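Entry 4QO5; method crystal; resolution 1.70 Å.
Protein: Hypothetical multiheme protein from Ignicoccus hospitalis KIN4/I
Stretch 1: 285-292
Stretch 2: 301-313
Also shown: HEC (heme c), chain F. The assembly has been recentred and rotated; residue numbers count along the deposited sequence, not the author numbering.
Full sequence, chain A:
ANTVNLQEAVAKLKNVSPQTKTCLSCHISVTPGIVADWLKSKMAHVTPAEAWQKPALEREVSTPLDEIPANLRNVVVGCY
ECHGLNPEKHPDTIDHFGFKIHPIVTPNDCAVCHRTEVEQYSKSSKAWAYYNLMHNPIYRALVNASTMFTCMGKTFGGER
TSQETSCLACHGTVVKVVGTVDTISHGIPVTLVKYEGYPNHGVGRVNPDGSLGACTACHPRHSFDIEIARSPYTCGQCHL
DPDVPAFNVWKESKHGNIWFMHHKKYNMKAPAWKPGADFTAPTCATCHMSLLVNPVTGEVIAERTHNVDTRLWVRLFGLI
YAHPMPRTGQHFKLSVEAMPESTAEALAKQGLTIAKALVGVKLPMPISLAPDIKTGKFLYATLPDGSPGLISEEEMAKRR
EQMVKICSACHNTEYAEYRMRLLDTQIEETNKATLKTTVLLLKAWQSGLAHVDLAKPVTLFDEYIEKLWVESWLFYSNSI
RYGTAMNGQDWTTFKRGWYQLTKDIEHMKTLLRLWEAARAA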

ATOM      1  N   ALA A 285      -5.941   2.797  18.289  1.00 19.39           N
ATOM      2  CA  ALA A 285      -6.618   3.318  19.487  1.00 18.63           C
ATOM      3  C   ALA A 285      -6.331   2.460  20.720  1.00 18.57           C
ATOM      4  O   ALA A 285      -6.157   2.986  21.817  1.00 18.94           O
ATOM      5  CB  ALA A 285      -8.108   3.420  19.264  1.00 22.30           C
ATOM      6  N   THR A 286      -6.280   1.140  20.540  1.00 18.99           N
ATOM      7  CA  THR A 286      -6.038   0.223  21.663  1.00 16.63           C
ATOM      8  C   THR A 286      -4.810   0.627  22.451  1.00 23.74           C
ATOM      9  O   THR A 286      -4.841   0.715  23.684  1.00 21.37           O
ATOM     10  CB  THR A 286      -5.826  -1.248  21.190  1.00 17.38           C
ATOM     11  OG1 THR A 286      -6.926  -1.669  20.363  1.00 18.63           O
ATOM     12  CG2 THR A 286      -5.700  -2.165  22.401  1.00 21.89           C
ATOM     13  N   CYS A 287      -3.735   0.936  21.740  1.00 19.46           N
ATOM     14  CA  CYS A 287      -2.483   1.208  22.421  1.00 21.31           C
ATOM     15  C   CYS A 287      -2.265   2.682  22.720  1.00 17.75           C
ATOM     16  O   CYS A 287      -1.473   3.020  23.594  1.00 20.86           O
ATOM     17  CB  CYS A 287      -1.326   0.661  21.611  1.00 19.48           C
ATOM     18  SG  CYS A 287      -1.451  -1.147  21.465  1.00 21.71           S
ATOM     19  N   HIS A 288      -2.976   3.545  22.000  1.00 19.05           N
ATOM     20  CA  HIS A 288      -2.709   4.980  22.061  1.00 21.20           C
ATOM     21  C   HIS A 288      -3.720   5.866  22.748  1.00 19.68           C
ATOM     22  O   HIS A 288      -3.356   6.960  23.169  1.00 20.77           O
ATOM     23  CB  HIS A 288      -2.466   5.521  20.654  1.00 19.15           C
ATOM     24  CG  HIS A 288      -1.135   5.135  20.126  1.00 19.24           C
ATOM     25  ND1 HIS A 288       0.035   5.647  20.642  1.00 21.50           N
ATOM     26  CD2 HIS A 288      -0.773   4.220  19.195  1.00 18.01           C
ATOM     27  CE1 HIS A 288       1.062   5.094  20.027  1.00 20.48           C
ATOM     28  NE2 HIS A 288       0.594   4.249  19.128  1.00 18.58           N
ATOM     29  N   MET A 289      -4.966   5.412  22.880  1.00 18.30           N
ATOM     30  CA  MET A 289      -6.037   6.320  23.295  1.00 17.86           C
ATOM     31  C   MET A 289      -7.134   5.700  24.144  1.00 20.77           C
ATOM     32  O   MET A 289      -7.709   6.367  25.002  1.00 19.84           O
ATOM     33  CB  MET A 289      -6.708   6.964  22.057  1.00 17.80           C
ATOM     34  CG  MET A 289      -5.766   7.845  21.244  1.00 20.46           C
ATOM     35  SD  MET A 289      -6.587   8.812  19.968  1.00 22.01           S
ATOM     36  CE  MET A 289      -7.311  10.146  20.948  1.00 19.88           C
ATOM     37  N   SER A 290      -7.435   4.434  23.905  1.00 18.94           N
ATOM     38  CA  SER A 290      -8.688   3.847  24.405  1.00 19.75           C
ATOM     39  C   SER A 290      -8.759   3.644  25.919  1.00 21.59           C
ATOM     40  O   SER A 290      -7.756   3.380  26.561  1.00 24.87           O
ATOM     41  CB  SER A 290      -8.911   2.489  23.744  1.00 22.74           C
ATOM     42  OG  SER A 290      -9.152   2.646  22.357  1.00 23.23           O
ATOM     43  N   LEU A 291      -9.971   3.720  26.463  1.00 21.14           N
ATOM     44  CA  LEU A 291     -10.253   3.165  27.781  1.00 19.89           C
ATOM     45  C   LEU A 291     -10.248   1.643  27.649  1.00 21.74           C
ATOM     46  O   LEU A 291     -10.981   1.083  26.834  1.00 22.26           O
ATOM     47  CB  LEU A 291     -11.624   3.623  28.261  1.00 23.47           C
ATOM     48  CG  LEU A 291     -12.235   2.914  29.471  1.00 26.01           C
ATOM     49  CD1 LEU A 291     -11.347   3.058  30.731  1.00 23.58           C
ATOM     50  CD2 LEU A 291     -13.637   3.473  29.739  1.00 26.68           C
ATOM     51  N   LEU A 292      -9.403   0.979  28.426  1.00 19.83           N
ATOM     52  CA  LEU A 292      -9.315  -0.483  28.404  1.00 22.23           C
ATOM     53  C   LEU A 292      -9.619  -1.028  29.793  1.00 21.18           C
ATOM     54  O   LEU A 292      -9.053  -0.564  30.786  1.00 23.10           O
ATOM     55  CB  LEU A 292      -7.921  -0.933  27.972  1.00 21.62           C
ATOM     56  CG  LEU A 292      -7.446  -0.554  26.560  1.00 22.88           C
ATOM     57  CD1 LEU A 292      -6.068  -1.179  26.319  1.00 18.79           C
ATOM     58  CD2 LEU A 292      -8.439  -0.930  25.416  1.00 21.17           C
ATOM     59  N   ILE A 301      -7.320  -1.043  32.823  1.00 23.26           N
ATOM     60  CA  ILE A 301      -5.991  -1.314  32.297  1.00 22.82           C
ATOM     61  C   ILE A 301      -5.342  -0.035  31.787  1.00 26.07           C
ATOM     62  O   ILE A 301      -4.139   0.189  31.955  1.00 25.89           O
ATOM     63  CB  ILE A 301      -6.081  -2.353  31.156  1.00 22.47           C
ATOM     64  CG1 ILE A 301      -6.526  -3.710  31.713  1.00 26.60           C
ATOM     65  CG2 ILE A 301      -4.750  -2.463  30.393  1.00 24.59           C
ATOM     66  CD1 ILE A 301      -6.944  -4.704  30.607  1.00 24.23           C
ATOM     67  N   ALA A 302      -6.144   0.816  31.156  1.00 23.37           N
ATOM     68  CA  ALA A 302      -5.646   2.093  30.673  1.00 24.00           C
ATOM     69  C   ALA A 302      -6.811   3.061  30.663  1.00 23.98           C
ATOM     70  O   ALA A 302      -7.892   2.715  30.188  1.00 23.20           O
ATOM     71  CB  ALA A 302      -5.076   1.949  29.257  1.00 26.18           C
ATOM     72  N   GLU A 303      -6.597   4.258  31.201  1.00 22.61           N
ATOM     73  CA  GLU A 303      -7.597   5.319  31.114  1.00 19.25           C
ATOM     74  C   GLU A 303      -7.604   5.944  29.722  1.00 20.09           C
ATOM     75  O   GLU A 303      -6.551   6.147  29.103  1.00 22.35           O
ATOM     76  CB  GLU A 303      -7.326   6.394  32.180  1.00 24.28           C
ATOM     77  CG  GLU A 303      -7.442   5.888  33.606  1.00 33.12           C
ATOM     78  CD  GLU A 303      -8.889   5.711  34.075  1.00 46.24           C
ATOM     79  OE1 GLU A 303      -9.822   6.157  33.368  1.00 43.76           O
ATOM     80  OE2 GLU A 303      -9.091   5.132  35.167  1.00 53.29           O
ATOM     81  N   ARG A 304      -8.791   6.259  29.222  1.00 19.55           N
ATOM     82  CA  ARG A 304      -8.892   6.928  27.929  1.00 19.40           C
ATOM     83  C   ARG A 304      -8.127   8.246  27.948  1.00 25.58           C
ATOM     84  O   ARG A 304      -8.118   8.970  28.972  1.00 21.87           O
ATOM     85  CB  ARG A 304     -10.346   7.197  27.577  1.00 22.14           C
ATOM     86  CG  ARG A 304     -10.553   7.638  26.121  1.00 21.36           C
ATOM     87  CD  ARG A 304     -11.987   8.033  25.891  1.00 21.27           C
ATOM     88  NE  ARG A 304     -12.900   6.903  26.027  1.00 23.63           N
ATOM     89  CZ  ARG A 304     -13.830   6.791  26.970  1.00 23.65           C
ATOM     90  NH1 ARG A 304     -13.951   7.723  27.916  1.00 21.96           N
ATOM     91  NH2 ARG A 304     -14.626   5.727  26.974  1.00 24.72           N
ATOM     92  N   THR A 305      -7.465   8.557  26.840  1.00 20.34           N
ATOM     93  CA  THR A 305      -6.873   9.887  26.699  1.00 24.26           C
ATOM     94  C   THR A 305      -7.080  10.497  25.313  1.00 22.34           C
ATOM     95  O   THR A 305      -6.922   9.814  24.301  1.00 20.70           O
ATOM     96  CB  THR A 305      -5.364   9.887  27.023  1.00 24.95           C
ATOM     97  OG1 THR A 305      -4.870  11.230  26.985  1.00 23.74           O
ATOM     98  CG2 THR A 305      -4.581   9.036  26.030  1.00 22.67           C
ATOM     99  N   HIS A 306      -7.422  11.788  25.286  1.00 19.00           N
ATOM    100  CA  HIS A 306      -7.443  12.547  24.032  1.00 20.93           C
ATOM    101  C   HIS A 306      -6.208  13.411  23.912  1.00 22.57           C
ATOM    102  O   HIS A 306      -6.123  14.294  23.071  1.00 22.44           O
ATOM    103  CB  HIS A 306      -8.708  13.386  23.893  1.00 19.85           C
ATOM    104  CG  HIS A 306      -9.840  12.634  23.278  1.00 22.10           C
ATOM    105  ND1 HIS A 306     -10.623  11.753  23.996  1.00 20.71           N
ATOM    106  CD2 HIS A 306     -10.292  12.591  22.004  1.00 20.40           C
ATOM    107  CE1 HIS A 306     -11.527  11.222  23.198  1.00 24.40           C
ATOM    108  NE2 HIS A 306     -11.352  11.720  21.992  1.00 19.19           N
ATOM    109  N   ASN A 307      -5.253  13.164  24.793  1.00 18.40           N
ATOM    110  CA  ASN A 307      -3.936  13.765  24.639  1.00 19.35           C
ATOM    111  C   ASN A 307      -2.987  12.614  24.435  1.00 25.41           C
ATOM    112  O   ASN A 307      -2.509  12.027  25.413  1.00 21.65           O
ATOM    113  CB  ASN A 307      -3.548  14.520  25.901  1.00 21.69           C
ATOM    114  CG  ASN A 307      -2.198  15.215  25.770  1.00 25.94           C
ATOM    115  OD1 ASN A 307      -1.454  14.980  24.816  1.00 30.21           O
ATOM    116  ND2 ASN A 307      -1.876  16.054  26.728  1.00 26.47           N
ATOM    117  N   VAL A 308      -2.715  12.284  23.174  1.00 23.48           N
ATOM    118  CA  VAL A 308      -1.927  11.083  22.887  1.00 20.61           C
ATOM    119  C   VAL A 308      -0.500  11.146  23.431  1.00 24.51           C
ATOM    120  O   VAL A 308       0.106  10.103  23.678  1.00 22.85           O
ATOM    121  CB  VAL A 308      -1.901  10.742  21.391  1.00 25.91           C
ATOM    122  CG1 VAL A 308      -3.318  10.522  20.893  1.00 32.38           C
ATOM    123  CG2 VAL A 308      -1.241  11.850  20.615  1.00 31.84           C
ATOM    124  N   ASP A 309       0.031  12.356  23.614  1.00 24.14           N
ATOM    125  CA  ASP A 309       1.381  12.544  24.155  1.00 28.06           C
ATOM    126  C   ASP A 309       1.586  11.808  25.482  1.00 27.90           C
ATOM    127  O   ASP A 309       2.691  11.337  25.782  1.00 29.03           O
ATOM    128  CB  ASP A 309       1.669  14.035  24.423  1.00 33.61           C
ATOM    129  CG  ASP A 309       1.364  14.931  23.231  1.00 39.36           C
ATOM    130  OD1 ASP A 309       1.267  16.161  23.441  1.00 37.27           O
ATOM    131  OD2 ASP A 309       1.214  14.414  22.101  1.00 40.86           O
ATOM    132  N   THR A 310       0.528  11.734  26.288  1.00 24.88           N
ATOM    133  CA  THR A 310       0.638  11.231  27.652  1.00 23.08           C
ATOM    134  C   THR A 310       1.049   9.763  27.735  1.00 25.46           C
ATOM    135  O   THR A 310       1.429   9.286  28.799  1.00 24.41           O
ATOM    136  CB  THR A 310      -0.659  11.425  28.460  1.00 27.47           C
ATOM    137  OG1 THR A 310      -1.701  10.615  27.906  1.00 28.74           O
ATOM    138  CG2 THR A 310      -1.076  12.874  28.435  1.00 26.24           C
ATOM    139  N   ARG A 311       0.964   9.057  26.616  1.00 20.80           N
ATOM    140  CA  ARG A 311       1.325   7.647  26.578  1.00 23.16           C
ATOM    141  C   ARG A 311       2.728   7.381  26.040  1.00 27.54           C
ATOM    142  O   ARG A 311       3.242   6.269  26.170  1.00 26.44           O
ATOM    143  CB  ARG A 311       0.299   6.868  25.769  1.00 25.26           C
ATOM    144  CG  ARG A 311      -1.062   6.919  26.400  1.00 32.15           C
ATOM    145  CD  ARG A 311      -1.784   5.652  26.166  1.00 37.96           C
ATOM    146  NE  ARG A 311      -3.103   5.663  26.761  1.00 31.99           N
ATOM    147  CZ  ARG A 311      -4.020   4.757  26.478  1.00 29.31           C
ATOM    148  NH1 ARG A 311      -3.727   3.785  25.618  1.00 33.13           N
ATOM    149  NH2 ARG A 311      -5.223   4.825  27.031  1.00 25.53           N
ATOM    150  N   LEU A 312       3.354   8.411  25.475  1.00 25.71           N
ATOM    151  CA  LEU A 312       4.642   8.259  24.805  1.00 22.00           C
ATOM    152  C   LEU A 312       5.809   8.656  25.702  1.00 26.53           C
ATOM    153  O   LEU A 312       5.767   9.712  26.347  1.00 24.03           O
ATOM    154  CB  LEU A 312       4.658   9.108  23.532  1.00 21.83           C
ATOM    155  CG  LEU A 312       3.452   8.955  22.608  1.00 24.07           C
ATOM    156  CD1 LEU A 312       3.466  10.042  21.519  1.00 25.34           C
ATOM    157  CD2 LEU A 312       3.411   7.562  21.980  1.00 22.98           C
ATOM    158  N   TRP A 313       6.853   7.830  25.750  1.00 20.37           N
ATOM    159  CA  TRP A 313       8.017   8.194  26.569  1.00 19.56           C
ATOM    160  C   TRP A 313       9.136   8.777  25.708  1.00 20.17           C
ATOM    161  O   TRP A 313       9.951   9.559  26.179  1.00 23.33           O
ATOM    162  CB  TRP A 313       8.542   7.003  27.401  1.00 20.61           C
ATOM    163  CG  TRP A 313       8.811   5.692  26.644  1.00 23.47           C
ATOM    164  CD1 TRP A 313      10.039   5.192  26.273  1.00 26.00           C
ATOM    165  CD2 TRP A 313       7.841   4.713  26.225  1.00 21.33           C
ATOM    166  NE1 TRP A 313       9.884   3.978  25.639  1.00 26.46           N
ATOM    167  CE2 TRP A 313       8.549   3.662  25.595  1.00 24.25           C
ATOM    168  CE3 TRP A 313       6.447   4.629  26.312  1.00 18.37           C
ATOM    169  CZ2 TRP A 313       7.906   2.540  25.057  1.00 26.58           C
ATOM    170  CZ3 TRP A 313       5.808   3.511  25.784  1.00 24.03           C
ATOM    171  CH2 TRP A 313       6.542   2.478  25.162  1.00 22.43           C
TER
HETATM  172 FE   HEC F 605     -12.418  11.556  20.129  1.00 18.06          FE
HETATM  173  CHA HEC F 605     -13.875   8.686  21.403  1.00 16.32           C
HETATM  174  CHB HEC F 605     -14.905  13.469  21.431  1.00 20.36           C
HETATM  175  CHC HEC F 605     -10.896  14.420  18.894  1.00 13.32           C
HETATM  176  CHD HEC F 605      -9.888   9.693  18.832  1.00 18.78           C
HETATM  177  NA  HEC F 605     -14.040  11.114  21.152  1.00 13.60           N
HETATM  178  C1A HEC F 605     -14.464   9.905  21.657  1.00 18.48           C
HETATM  179  C2A HEC F 605     -15.647  10.105  22.447  1.00 14.99           C
HETATM  180  C3A HEC F 605     -15.904  11.411  22.460  1.00 16.57           C
HETATM  181  C4A HEC F 605     -14.906  12.098  21.662  1.00 17.62           C
HETATM  182  CMA HEC F 605     -17.072  12.092  23.187  1.00 17.00           C
HETATM  183  CAA HEC F 605     -16.455   9.004  23.164  1.00 17.79           C
HETATM  184  CBA HEC F 605     -15.664   8.485  24.374  1.00 18.50           C
HETATM  185  CGA HEC F 605     -15.608   9.567  25.425  1.00 22.29           C
HETATM  186  O1A HEC F 605     -16.649   9.820  26.083  1.00 23.15           O
HETATM  187  O2A HEC F 605     -14.526  10.175  25.601  1.00 20.47           O
HETATM  188  NB  HEC F 605     -12.864  13.499  20.130  1.00 15.40           N
HETATM  189  C1B HEC F 605     -13.875  14.134  20.810  1.00 19.37           C
HETATM  190  C2B HEC F 605     -13.658  15.566  20.711  1.00 19.52           C
HETATM  191  C3B HEC F 605     -12.490  15.729  20.054  1.00 19.40           C
HETATM  192  C4B HEC F 605     -12.022  14.471  19.647  1.00 15.77           C
HETATM  193  CMB HEC F 605     -14.537  16.611  21.444  1.00 19.73           C
HETATM  194  CAB HEC F 605     -11.496  16.842  19.655  1.00 26.45           C
HETATM  195  CBB HEC F 605     -11.295  17.855  20.838  1.00 18.46           C
HETATM  196  NC  HEC F 605     -10.786  12.036  19.139  1.00 13.17           N
HETATM  197  C1C HEC F 605     -10.302  13.211  18.624  1.00 17.63           C
HETATM  198  C2C HEC F 605      -9.308  12.958  17.609  1.00 17.79           C
HETATM  199  C3C HEC F 605      -8.931  11.700  17.885  1.00 16.64           C
HETATM  200  C4C HEC F 605      -9.934  11.053  18.646  1.00 20.60           C
HETATM  201  CMC HEC F 605      -8.374  14.099  17.132  1.00 25.73           C
HETATM  202  CAC HEC F 605      -7.814  10.774  17.407  1.00 25.36           C
HETATM  203  CBC HEC F 605      -6.399  11.421  17.340  1.00 27.77           C
HETATM  204  ND  HEC F 605     -11.959   9.528  20.096  1.00 16.36           N
HETATM  205  C1D HEC F 605     -10.825   8.985  19.524  1.00 18.04           C
HETATM  206  C2D HEC F 605     -10.781   7.579  19.785  1.00 17.17           C
HETATM  207  C3D HEC F 605     -12.046   7.266  20.564  1.00 14.05           C
HETATM  208  C4D HEC F 605     -12.695   8.547  20.739  1.00 15.27           C
HETATM  209  CMD HEC F 605      -9.698   6.581  19.320  1.00 16.11           C
HETATM  210  CAD HEC F 605     -12.488   5.917  21.152  1.00 18.59           C
HETATM  211  CBD HEC F 605     -11.905   5.971  22.574  1.00 20.19           C
HETATM  212  CGD HEC F 605     -11.900   4.646  23.281  1.00 21.67           C
HETATM  213  O1D HEC F 605     -12.030   4.643  24.536  1.00 23.00           O
HETATM  214  O2D HEC F 605     -11.750   3.592  22.615  1.00 20.60           O
HETATM  215  O   HOH W   1      -0.693   7.666  22.484  1.00 21.14           O

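The guanidinium of R311 makes the side-chain hydrogen bonds between the stretches. R311 NH1 donates to C287 O at 3.1 Å. R311 NH2 donates to S290 O at 3.0 Å and also to E303 O, in its own stretch, at 2.8 Å. C287 O and S290 O lie where the helix ending at H288 gives way to loop; E303 O belongs to the loop of the second stretch. A long, charged side chain with several N-H groups suits this place, because it can reach several carbonyls at once. The peptide between H288 and M289 lies over one face of the guanidinium.

Backbone hydrogen bonds continue the contact. T305 N donates to M289 O at 2.9 Å. Farther along, L292 and A302 form an antiparallel bridge. L292 N donates to A302 O at 2.9 Å, and A302 N returns to L292 O at 3.2 Å. I301 N also donates to L292 O, at 2.7 Å, so this carbonyl takes two N-H groups where the chain turns a corner. CA-H...O contacts run from R304 CA to M289 O at 3.2 Å and from L291 CA to A302 O at 3.4 Å.

Water 1 joins the stretches near H288. It donates to H288 O and to V308 O, and accepts from H288 ND1, with its oxygen 2.8 Å from each of these three atoms.

Heme c is a further shared partner. H306 NE2 binds HEC FE at 2.1 Å. One propionate is held from both stretches: S290 OG donates to HEC O2D at 2.8 Å, while HEC O1D accepts from L291 N at 3.0 Å and from R304 NE at 2.8 Å. The R304 guanidinium is sandwiched, with HEC CGA over one face and L291 CB over the opposite one. Its charge suits the carboxylates, and its flat face suits the leucine.

M289 has the largest area covered by the other stretch. Its CA-to-CB bond points away overall, but the flexible chain brings its end nearer. M289 CG packs on V308 CG1 at 3.6 Å, and M289 CE lies over a face of the H306 ring, 4.0 Å from H306 CD2. M289 CE is also 3.4 Å from HEC CHD. L312 CD2 meets the edge of the H288 ring, 3.9 Å from H288 CE1. At the bridge, L292 CB lies 3.9 Å from I301 CB and 4.2 Å from A302 CB. The stretches bury 718 Å², both sides summed. T305 O is buried without a polar partner.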